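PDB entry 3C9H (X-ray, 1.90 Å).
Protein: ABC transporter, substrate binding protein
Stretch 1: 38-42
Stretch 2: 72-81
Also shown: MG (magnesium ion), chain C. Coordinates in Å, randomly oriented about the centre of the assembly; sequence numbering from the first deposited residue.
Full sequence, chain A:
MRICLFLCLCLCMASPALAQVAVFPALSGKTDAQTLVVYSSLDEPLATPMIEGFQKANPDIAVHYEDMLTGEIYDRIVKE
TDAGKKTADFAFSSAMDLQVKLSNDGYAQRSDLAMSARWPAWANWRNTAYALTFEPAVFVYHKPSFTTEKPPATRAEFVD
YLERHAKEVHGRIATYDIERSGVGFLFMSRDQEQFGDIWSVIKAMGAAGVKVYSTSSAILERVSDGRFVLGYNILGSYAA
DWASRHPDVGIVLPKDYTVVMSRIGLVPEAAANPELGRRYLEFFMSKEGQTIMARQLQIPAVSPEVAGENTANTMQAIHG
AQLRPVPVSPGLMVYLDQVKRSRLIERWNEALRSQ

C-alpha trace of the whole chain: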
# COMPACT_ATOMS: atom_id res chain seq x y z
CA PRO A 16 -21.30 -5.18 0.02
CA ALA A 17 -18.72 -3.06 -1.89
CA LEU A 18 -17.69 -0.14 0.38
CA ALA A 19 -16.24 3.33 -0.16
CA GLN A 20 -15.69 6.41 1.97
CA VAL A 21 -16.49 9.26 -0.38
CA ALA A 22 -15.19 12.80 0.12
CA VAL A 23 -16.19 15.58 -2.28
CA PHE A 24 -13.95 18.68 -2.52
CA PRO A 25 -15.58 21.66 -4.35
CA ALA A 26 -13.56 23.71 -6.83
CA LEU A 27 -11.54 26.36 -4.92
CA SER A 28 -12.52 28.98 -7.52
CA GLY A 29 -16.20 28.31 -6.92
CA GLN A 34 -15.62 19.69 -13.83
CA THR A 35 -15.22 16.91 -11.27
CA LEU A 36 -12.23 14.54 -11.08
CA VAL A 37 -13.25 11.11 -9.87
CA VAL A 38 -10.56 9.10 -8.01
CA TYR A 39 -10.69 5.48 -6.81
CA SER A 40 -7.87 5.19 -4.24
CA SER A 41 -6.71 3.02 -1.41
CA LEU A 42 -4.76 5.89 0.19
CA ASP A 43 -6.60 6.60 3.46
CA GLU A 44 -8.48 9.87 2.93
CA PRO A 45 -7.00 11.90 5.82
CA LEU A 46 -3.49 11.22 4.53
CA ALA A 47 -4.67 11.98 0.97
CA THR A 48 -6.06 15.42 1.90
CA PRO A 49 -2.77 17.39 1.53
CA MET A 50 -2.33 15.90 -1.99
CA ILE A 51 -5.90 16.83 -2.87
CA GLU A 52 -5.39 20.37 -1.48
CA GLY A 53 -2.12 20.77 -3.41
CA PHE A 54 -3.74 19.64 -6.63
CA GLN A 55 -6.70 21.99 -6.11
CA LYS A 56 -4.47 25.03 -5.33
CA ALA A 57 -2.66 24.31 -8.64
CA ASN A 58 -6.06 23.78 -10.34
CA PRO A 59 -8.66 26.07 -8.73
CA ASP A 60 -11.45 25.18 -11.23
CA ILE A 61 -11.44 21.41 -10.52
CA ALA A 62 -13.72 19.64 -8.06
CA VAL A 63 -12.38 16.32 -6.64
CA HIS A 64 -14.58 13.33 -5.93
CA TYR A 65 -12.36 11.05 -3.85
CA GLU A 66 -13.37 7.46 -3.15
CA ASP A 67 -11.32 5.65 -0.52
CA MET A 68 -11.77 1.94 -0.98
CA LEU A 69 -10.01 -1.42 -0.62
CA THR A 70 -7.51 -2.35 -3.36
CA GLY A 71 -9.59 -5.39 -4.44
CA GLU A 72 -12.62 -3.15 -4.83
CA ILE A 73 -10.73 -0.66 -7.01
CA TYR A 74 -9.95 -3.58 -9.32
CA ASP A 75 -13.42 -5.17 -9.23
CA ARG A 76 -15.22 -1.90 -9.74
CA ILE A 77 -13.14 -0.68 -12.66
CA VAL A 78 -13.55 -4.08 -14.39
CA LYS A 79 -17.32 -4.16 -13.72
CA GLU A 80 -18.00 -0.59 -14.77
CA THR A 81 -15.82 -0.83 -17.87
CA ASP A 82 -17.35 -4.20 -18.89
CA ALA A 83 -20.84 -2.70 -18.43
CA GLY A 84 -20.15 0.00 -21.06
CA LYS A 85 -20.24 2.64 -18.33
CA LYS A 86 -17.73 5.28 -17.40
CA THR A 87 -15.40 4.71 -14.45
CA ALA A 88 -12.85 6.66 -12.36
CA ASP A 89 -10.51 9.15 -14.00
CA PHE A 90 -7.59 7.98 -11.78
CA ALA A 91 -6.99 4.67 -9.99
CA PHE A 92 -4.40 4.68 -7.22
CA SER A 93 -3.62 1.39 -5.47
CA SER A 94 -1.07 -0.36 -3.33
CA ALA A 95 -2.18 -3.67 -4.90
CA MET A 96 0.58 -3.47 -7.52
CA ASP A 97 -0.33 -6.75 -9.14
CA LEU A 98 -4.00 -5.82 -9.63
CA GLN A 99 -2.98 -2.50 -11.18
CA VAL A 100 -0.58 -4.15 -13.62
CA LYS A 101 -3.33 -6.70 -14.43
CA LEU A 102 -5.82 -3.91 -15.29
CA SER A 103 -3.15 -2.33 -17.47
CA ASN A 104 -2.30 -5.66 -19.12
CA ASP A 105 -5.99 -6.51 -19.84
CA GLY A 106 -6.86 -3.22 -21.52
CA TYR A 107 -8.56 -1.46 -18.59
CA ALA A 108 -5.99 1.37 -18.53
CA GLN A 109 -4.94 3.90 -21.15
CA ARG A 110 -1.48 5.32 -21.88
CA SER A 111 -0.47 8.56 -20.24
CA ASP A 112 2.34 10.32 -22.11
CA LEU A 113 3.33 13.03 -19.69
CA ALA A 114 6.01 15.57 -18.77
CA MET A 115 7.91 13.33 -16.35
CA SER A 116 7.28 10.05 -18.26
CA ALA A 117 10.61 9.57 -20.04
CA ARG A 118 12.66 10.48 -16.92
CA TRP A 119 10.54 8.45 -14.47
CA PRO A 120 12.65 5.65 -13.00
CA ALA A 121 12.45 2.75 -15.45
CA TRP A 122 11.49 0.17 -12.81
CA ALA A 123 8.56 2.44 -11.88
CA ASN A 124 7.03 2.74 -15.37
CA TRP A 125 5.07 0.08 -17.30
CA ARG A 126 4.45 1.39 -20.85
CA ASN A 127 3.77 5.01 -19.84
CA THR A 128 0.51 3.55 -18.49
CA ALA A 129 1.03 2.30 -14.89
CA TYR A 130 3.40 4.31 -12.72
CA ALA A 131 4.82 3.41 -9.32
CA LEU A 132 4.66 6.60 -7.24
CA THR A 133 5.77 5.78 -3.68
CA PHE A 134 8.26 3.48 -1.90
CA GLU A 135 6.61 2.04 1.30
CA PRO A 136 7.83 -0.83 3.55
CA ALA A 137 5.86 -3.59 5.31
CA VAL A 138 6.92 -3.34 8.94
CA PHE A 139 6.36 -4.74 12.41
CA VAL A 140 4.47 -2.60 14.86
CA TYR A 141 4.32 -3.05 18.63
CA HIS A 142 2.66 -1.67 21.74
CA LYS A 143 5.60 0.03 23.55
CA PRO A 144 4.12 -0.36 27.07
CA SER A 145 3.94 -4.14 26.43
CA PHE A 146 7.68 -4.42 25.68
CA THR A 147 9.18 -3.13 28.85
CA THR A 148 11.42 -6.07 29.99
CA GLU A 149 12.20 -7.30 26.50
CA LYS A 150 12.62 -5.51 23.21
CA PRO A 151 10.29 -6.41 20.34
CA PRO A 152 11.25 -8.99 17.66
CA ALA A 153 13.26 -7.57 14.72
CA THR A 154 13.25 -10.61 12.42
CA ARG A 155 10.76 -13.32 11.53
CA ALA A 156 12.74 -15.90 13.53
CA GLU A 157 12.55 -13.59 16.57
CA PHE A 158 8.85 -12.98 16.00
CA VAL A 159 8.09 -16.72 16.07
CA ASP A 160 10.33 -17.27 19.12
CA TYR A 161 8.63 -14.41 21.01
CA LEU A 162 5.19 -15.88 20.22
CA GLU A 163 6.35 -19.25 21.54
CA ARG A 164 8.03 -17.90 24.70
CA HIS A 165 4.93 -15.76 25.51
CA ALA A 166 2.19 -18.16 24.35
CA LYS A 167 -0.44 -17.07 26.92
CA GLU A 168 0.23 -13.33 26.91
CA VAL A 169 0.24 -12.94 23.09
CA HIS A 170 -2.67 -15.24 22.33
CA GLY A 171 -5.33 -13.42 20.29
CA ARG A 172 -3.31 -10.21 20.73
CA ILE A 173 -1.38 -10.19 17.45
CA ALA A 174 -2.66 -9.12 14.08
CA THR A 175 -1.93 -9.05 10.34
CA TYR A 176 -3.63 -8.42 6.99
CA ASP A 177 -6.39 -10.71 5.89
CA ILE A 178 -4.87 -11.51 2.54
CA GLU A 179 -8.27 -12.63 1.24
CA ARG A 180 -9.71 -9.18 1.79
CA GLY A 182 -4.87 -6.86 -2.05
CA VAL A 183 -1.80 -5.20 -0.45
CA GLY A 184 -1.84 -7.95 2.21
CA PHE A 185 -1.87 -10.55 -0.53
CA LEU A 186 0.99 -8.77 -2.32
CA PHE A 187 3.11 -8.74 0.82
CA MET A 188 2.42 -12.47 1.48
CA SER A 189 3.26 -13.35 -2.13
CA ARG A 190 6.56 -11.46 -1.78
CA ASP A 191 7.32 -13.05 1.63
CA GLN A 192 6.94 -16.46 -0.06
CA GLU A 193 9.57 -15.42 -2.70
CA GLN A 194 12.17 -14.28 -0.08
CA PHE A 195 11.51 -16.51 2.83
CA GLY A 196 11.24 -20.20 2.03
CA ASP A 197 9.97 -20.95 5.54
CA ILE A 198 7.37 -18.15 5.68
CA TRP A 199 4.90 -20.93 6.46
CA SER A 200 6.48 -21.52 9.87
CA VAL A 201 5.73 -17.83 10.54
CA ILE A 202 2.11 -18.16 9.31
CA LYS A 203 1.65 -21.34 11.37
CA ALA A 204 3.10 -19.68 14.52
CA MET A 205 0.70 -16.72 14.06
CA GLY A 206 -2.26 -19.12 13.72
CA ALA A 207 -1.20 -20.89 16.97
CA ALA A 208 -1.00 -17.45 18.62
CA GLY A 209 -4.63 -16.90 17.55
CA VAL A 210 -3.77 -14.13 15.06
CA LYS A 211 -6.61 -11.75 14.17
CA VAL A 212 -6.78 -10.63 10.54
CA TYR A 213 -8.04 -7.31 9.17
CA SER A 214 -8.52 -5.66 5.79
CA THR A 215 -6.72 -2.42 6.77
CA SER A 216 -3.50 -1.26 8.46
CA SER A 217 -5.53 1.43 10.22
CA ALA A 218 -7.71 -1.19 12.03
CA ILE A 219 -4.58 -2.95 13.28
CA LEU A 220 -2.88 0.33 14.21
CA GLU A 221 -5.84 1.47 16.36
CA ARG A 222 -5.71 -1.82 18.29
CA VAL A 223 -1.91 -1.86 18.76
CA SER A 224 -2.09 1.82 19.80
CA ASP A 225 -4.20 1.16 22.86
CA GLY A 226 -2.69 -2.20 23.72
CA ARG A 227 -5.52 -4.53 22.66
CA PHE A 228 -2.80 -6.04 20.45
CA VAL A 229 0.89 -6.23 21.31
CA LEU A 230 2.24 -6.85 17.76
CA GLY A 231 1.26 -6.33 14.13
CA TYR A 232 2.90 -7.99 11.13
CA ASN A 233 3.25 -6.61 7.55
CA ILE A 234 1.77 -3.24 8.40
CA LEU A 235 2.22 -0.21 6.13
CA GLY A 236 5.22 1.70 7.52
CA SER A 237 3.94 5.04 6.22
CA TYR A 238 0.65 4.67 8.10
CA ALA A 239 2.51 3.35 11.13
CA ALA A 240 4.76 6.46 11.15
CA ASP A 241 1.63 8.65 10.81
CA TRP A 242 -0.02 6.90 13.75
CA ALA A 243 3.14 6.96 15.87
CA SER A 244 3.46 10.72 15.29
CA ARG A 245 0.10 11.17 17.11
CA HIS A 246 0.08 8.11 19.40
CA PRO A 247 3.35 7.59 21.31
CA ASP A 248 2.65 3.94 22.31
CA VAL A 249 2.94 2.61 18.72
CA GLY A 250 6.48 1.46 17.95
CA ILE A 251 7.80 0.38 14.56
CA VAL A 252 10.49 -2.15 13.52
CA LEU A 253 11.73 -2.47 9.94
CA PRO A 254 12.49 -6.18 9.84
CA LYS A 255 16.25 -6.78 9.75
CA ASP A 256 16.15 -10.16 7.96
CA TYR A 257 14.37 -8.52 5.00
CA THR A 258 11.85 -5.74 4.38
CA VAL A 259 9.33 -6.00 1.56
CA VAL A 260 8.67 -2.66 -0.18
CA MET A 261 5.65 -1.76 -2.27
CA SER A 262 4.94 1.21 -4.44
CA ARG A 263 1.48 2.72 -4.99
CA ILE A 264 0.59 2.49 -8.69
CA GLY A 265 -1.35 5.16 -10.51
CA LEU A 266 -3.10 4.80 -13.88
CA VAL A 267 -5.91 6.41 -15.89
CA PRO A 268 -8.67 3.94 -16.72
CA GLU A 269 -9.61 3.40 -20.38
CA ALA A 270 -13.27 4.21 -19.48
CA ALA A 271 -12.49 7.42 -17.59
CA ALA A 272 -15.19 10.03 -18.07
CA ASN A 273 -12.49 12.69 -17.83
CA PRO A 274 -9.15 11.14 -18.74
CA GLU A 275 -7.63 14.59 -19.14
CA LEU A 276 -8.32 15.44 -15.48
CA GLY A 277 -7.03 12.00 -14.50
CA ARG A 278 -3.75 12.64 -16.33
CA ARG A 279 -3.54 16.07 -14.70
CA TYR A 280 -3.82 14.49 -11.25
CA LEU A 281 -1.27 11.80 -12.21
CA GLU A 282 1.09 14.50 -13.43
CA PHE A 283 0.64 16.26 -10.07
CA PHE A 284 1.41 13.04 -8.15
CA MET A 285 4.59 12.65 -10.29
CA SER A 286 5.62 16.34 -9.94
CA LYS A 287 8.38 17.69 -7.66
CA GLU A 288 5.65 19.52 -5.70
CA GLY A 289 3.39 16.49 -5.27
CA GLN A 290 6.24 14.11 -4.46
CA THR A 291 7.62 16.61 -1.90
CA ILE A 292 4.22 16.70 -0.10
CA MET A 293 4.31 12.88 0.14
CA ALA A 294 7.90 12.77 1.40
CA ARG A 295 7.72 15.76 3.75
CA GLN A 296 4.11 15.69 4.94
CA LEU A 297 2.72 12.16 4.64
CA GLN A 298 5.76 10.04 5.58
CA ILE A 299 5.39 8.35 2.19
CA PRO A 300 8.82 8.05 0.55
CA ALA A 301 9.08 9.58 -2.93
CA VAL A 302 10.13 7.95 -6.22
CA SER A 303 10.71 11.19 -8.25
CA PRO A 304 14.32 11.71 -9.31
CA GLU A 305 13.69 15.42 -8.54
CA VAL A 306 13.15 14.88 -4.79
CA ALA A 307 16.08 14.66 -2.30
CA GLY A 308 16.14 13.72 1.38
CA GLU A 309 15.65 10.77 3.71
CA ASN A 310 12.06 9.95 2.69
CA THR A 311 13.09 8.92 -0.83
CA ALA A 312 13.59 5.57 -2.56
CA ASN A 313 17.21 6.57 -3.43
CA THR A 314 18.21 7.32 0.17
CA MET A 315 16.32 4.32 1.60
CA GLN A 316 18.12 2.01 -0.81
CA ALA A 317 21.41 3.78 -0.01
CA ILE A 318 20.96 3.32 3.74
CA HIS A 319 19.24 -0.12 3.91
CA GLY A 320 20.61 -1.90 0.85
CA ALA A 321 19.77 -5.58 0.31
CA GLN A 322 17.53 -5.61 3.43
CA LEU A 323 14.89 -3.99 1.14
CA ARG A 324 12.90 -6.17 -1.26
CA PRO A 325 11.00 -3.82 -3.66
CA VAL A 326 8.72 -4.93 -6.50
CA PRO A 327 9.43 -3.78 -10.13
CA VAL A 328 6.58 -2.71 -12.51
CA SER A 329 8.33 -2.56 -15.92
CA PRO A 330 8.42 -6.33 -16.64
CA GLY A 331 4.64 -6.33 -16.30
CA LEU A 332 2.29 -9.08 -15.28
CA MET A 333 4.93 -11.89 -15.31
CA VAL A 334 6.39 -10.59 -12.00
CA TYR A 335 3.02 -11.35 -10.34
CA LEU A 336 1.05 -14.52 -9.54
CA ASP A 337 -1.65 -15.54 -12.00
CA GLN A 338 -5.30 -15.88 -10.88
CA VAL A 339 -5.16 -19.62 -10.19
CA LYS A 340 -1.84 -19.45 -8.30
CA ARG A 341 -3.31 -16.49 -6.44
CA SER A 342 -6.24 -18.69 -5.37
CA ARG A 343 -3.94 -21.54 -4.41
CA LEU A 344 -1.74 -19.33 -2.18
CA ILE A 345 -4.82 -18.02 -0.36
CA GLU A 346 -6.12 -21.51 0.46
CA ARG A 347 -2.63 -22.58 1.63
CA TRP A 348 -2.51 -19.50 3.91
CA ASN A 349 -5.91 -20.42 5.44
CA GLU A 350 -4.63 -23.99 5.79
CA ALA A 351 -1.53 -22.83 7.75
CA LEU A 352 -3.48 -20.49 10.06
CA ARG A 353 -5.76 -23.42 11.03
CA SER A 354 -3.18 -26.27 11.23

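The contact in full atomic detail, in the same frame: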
# COMPACT_ATOMS: atom_id res chain seq x y z
N VAL A 38 -11.73 9.93 -8.40
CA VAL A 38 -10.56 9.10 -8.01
C VAL A 38 -11.03 7.87 -7.24
O VAL A 38 -11.77 7.99 -6.27
CB VAL A 38 -9.57 9.95 -7.13
CG1 VAL A 38 -8.36 9.12 -6.68
CG2 VAL A 38 -9.15 11.26 -7.84
N TYR A 39 -10.63 6.67 -7.68
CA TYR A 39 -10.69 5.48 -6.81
C TYR A 39 -9.30 5.21 -6.24
O TYR A 39 -8.36 4.95 -7.00
CB TYR A 39 -11.16 4.22 -7.51
CG TYR A 39 -12.50 4.32 -8.21
CD1 TYR A 39 -13.37 5.39 -7.98
CD2 TYR A 39 -12.89 3.33 -9.12
CE1 TYR A 39 -14.60 5.44 -8.65
CE2 TYR A 39 -14.06 3.39 -9.79
CZ TYR A 39 -14.93 4.44 -9.54
OH TYR A 39 -16.12 4.47 -10.23
N SER A 40 -9.17 5.28 -4.92
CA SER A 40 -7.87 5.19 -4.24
C SER A 40 -7.91 4.42 -2.94
O SER A 40 -8.89 4.39 -2.22
CB SER A 40 -7.33 6.59 -4.01
OG SER A 40 -6.15 6.60 -3.23
N SER A 41 -6.82 3.74 -2.65
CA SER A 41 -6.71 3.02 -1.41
C SER A 41 -5.98 3.84 -0.36
O SER A 41 -5.86 3.38 0.76
CB SER A 41 -6.02 1.68 -1.60
OG SER A 41 -4.64 1.82 -1.93
N LEU A 42 -5.47 5.02 -0.73
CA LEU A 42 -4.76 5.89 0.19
C LEU A 42 -5.79 6.47 1.16
O LEU A 42 -6.72 7.18 0.75
CB LEU A 42 -3.97 6.97 -0.54
CG LEU A 42 -3.17 7.97 0.34
CD1 LEU A 42 -2.12 7.29 1.23
CD2 LEU A 42 -2.50 9.05 -0.46
N GLU A 72 -11.43 -3.83 -4.37
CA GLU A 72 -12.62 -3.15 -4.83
C GLU A 72 -12.33 -2.17 -5.96
O GLU A 72 -13.16 -2.01 -6.88
CB GLU A 72 -13.30 -2.44 -3.66
CG GLU A 72 -14.58 -1.70 -4.02
CD GLU A 72 -15.64 -2.54 -4.75
OE1 GLU A 72 -15.63 -3.79 -4.66
OE2 GLU A 72 -16.50 -1.91 -5.39
N ILE A 73 -11.18 -1.51 -5.90
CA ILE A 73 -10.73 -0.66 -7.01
C ILE A 73 -10.71 -1.51 -8.26
O ILE A 73 -11.30 -1.13 -9.26
CB ILE A 73 -9.35 -0.04 -6.78
CG1 ILE A 73 -9.39 0.95 -5.59
CG2 ILE A 73 -8.88 0.68 -8.05
CD1 ILE A 73 -8.00 1.43 -5.09
N TYR A 74 -10.03 -2.65 -8.20
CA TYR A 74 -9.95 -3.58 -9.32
C TYR A 74 -11.33 -4.05 -9.79
O TYR A 74 -11.70 -3.91 -10.96
CB TYR A 74 -9.08 -4.80 -8.92
CG TYR A 74 -9.00 -5.84 -10.02
CD1 TYR A 74 -8.06 -5.75 -11.05
CD2 TYR A 74 -9.86 -6.93 -10.02
CE1 TYR A 74 -8.02 -6.70 -12.07
CE2 TYR A 74 -9.80 -7.89 -11.02
CZ TYR A 74 -8.89 -7.77 -12.04
OH TYR A 74 -8.87 -8.73 -13.05
N ASP A 75 -12.10 -4.64 -8.88
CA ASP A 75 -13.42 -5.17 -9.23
C ASP A 75 -14.34 -4.13 -9.84
O ASP A 75 -15.07 -4.41 -10.80
CB ASP A 75 -14.10 -5.76 -7.99
CG ASP A 75 -13.50 -7.05 -7.56
OD1 ASP A 75 -12.74 -7.66 -8.34
OD2 ASP A 75 -13.81 -7.47 -6.42
N ARG A 76 -14.33 -2.94 -9.28
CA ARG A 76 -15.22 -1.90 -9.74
C ARG A 76 -14.86 -1.36 -11.12
O ARG A 76 -15.73 -1.14 -11.97
CB ARG A 76 -15.22 -0.77 -8.74
CG ARG A 76 -16.18 0.33 -9.07
CD ARG A 76 -16.62 1.05 -7.80
NE ARG A 76 -17.17 2.35 -8.18
CZ ARG A 76 -17.38 3.35 -7.35
NH1 ARG A 76 -17.02 3.25 -6.08
NH2 ARG A 76 -17.86 4.50 -7.84
N ILE A 77 -13.58 -1.14 -11.35
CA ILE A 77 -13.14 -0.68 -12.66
C ILE A 77 -13.47 -1.72 -13.74
O ILE A 77 -13.96 -1.37 -14.82
CB ILE A 77 -11.62 -0.32 -12.65
CG1 ILE A 77 -11.43 0.99 -11.86
CG2 ILE A 77 -11.09 -0.21 -14.09
CD1 ILE A 77 -9.99 1.40 -11.62
N VAL A 78 -13.22 -2.99 -13.44
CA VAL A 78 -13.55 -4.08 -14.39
C VAL A 78 -15.07 -4.14 -14.65
O VAL A 78 -15.51 -4.23 -15.79
CB VAL A 78 -13.06 -5.45 -13.88
CG1 VAL A 78 -13.64 -6.64 -14.80
CG2 VAL A 78 -11.55 -5.51 -13.86
N LYS A 79 -15.86 -4.12 -13.59
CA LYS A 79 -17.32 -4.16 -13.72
C LYS A 79 -17.92 -2.99 -14.47
O LYS A 79 -18.75 -3.19 -15.35
CB LYS A 79 -17.98 -4.23 -12.36
CG LYS A 79 -17.96 -5.61 -11.82
CD LYS A 79 -18.64 -5.67 -10.46
CE LYS A 79 -18.21 -6.90 -9.65
NZ LYS A 79 -18.08 -6.48 -8.20
N GLU A 80 -17.49 -1.79 -14.13
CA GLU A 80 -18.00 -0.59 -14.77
C GLU A 80 -17.58 -0.54 -16.23
O GLU A 80 -18.40 -0.26 -17.10
CB GLU A 80 -17.56 0.68 -14.03
CG GLU A 80 -18.30 0.84 -12.69
CD GLU A 80 -17.75 1.94 -11.78
OE1 GLU A 80 -16.63 2.46 -12.00
OE2 GLU A 80 -18.47 2.29 -10.80
N THR A 81 -16.32 -0.84 -16.51
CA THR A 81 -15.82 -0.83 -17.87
C THR A 81 -16.57 -1.88 -18.70
O THR A 81 -17.08 -1.57 -19.76
CB THR A 81 -14.30 -1.10 -17.93
OG1 THR A 81 -13.61 -0.11 -17.15
CG2 THR A 81 -13.80 -1.02 -19.40
MG MG C . -6.39 2.27 2.66
O HOH W 1 -8.65 2.60 2.53

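A single tyrosine carries most of this contact: Tyr39, on a strand, reaches across to a helix and meets it at four positions, Ile73, Arg76, Ile77 and Glu80. Its ring lies against the guanidinium of Arg76, whose NH1 sits over one ring face, while Tyr39 CZ in turn lies over a face of the guanidinium. At the far end of the ring, Tyr39 OH donates a hydrogen bond to Glu80 OE1, 2.7 Å away and near the ring plane.

The general principle is that an aromatic residue with a polar tip can serve two chemistries at once, and helix periodicity makes this easy. Arg76 and Glu80 are one turn apart, so both can point their CA-to-CB bonds toward the strand. They are also joined to each other by a salt bridge, with Arg76 NE 2.9 Å from Glu80 OE2. The carboxylate of Glu80 thus uses one oxygen for the arginine and the other for the tyrosine, and the hydroxyl comes to rest close to both charged groups, with Tyr39 OH 3.0 Å from Arg76 NH2.

Nearer the strand backbone the contact becomes apolar. Ile73 and Ile77, again a turn apart, set out sideways, but their ends come nearer to the strand. Tyr39 CD2 lies 3.9 Å from Ile77 CG1, and Tyr39 CB lies 4.2 Å from Ile73 CG1. The tip of Ile73 also packs against the chain as it leaves the strand, its CD1 being 3.6 Å from Ser41 N.

Ser40 points away from the helix, and its OG instead accepts a hydrogen bond from Leu42 N at 3.0 Å, bracing the turn. Within that turn, Ser41 O binds the magnesium ion, MG, at 2.3 Å, so Ser41, one of the residues touching Ile73, is also a metal ligand.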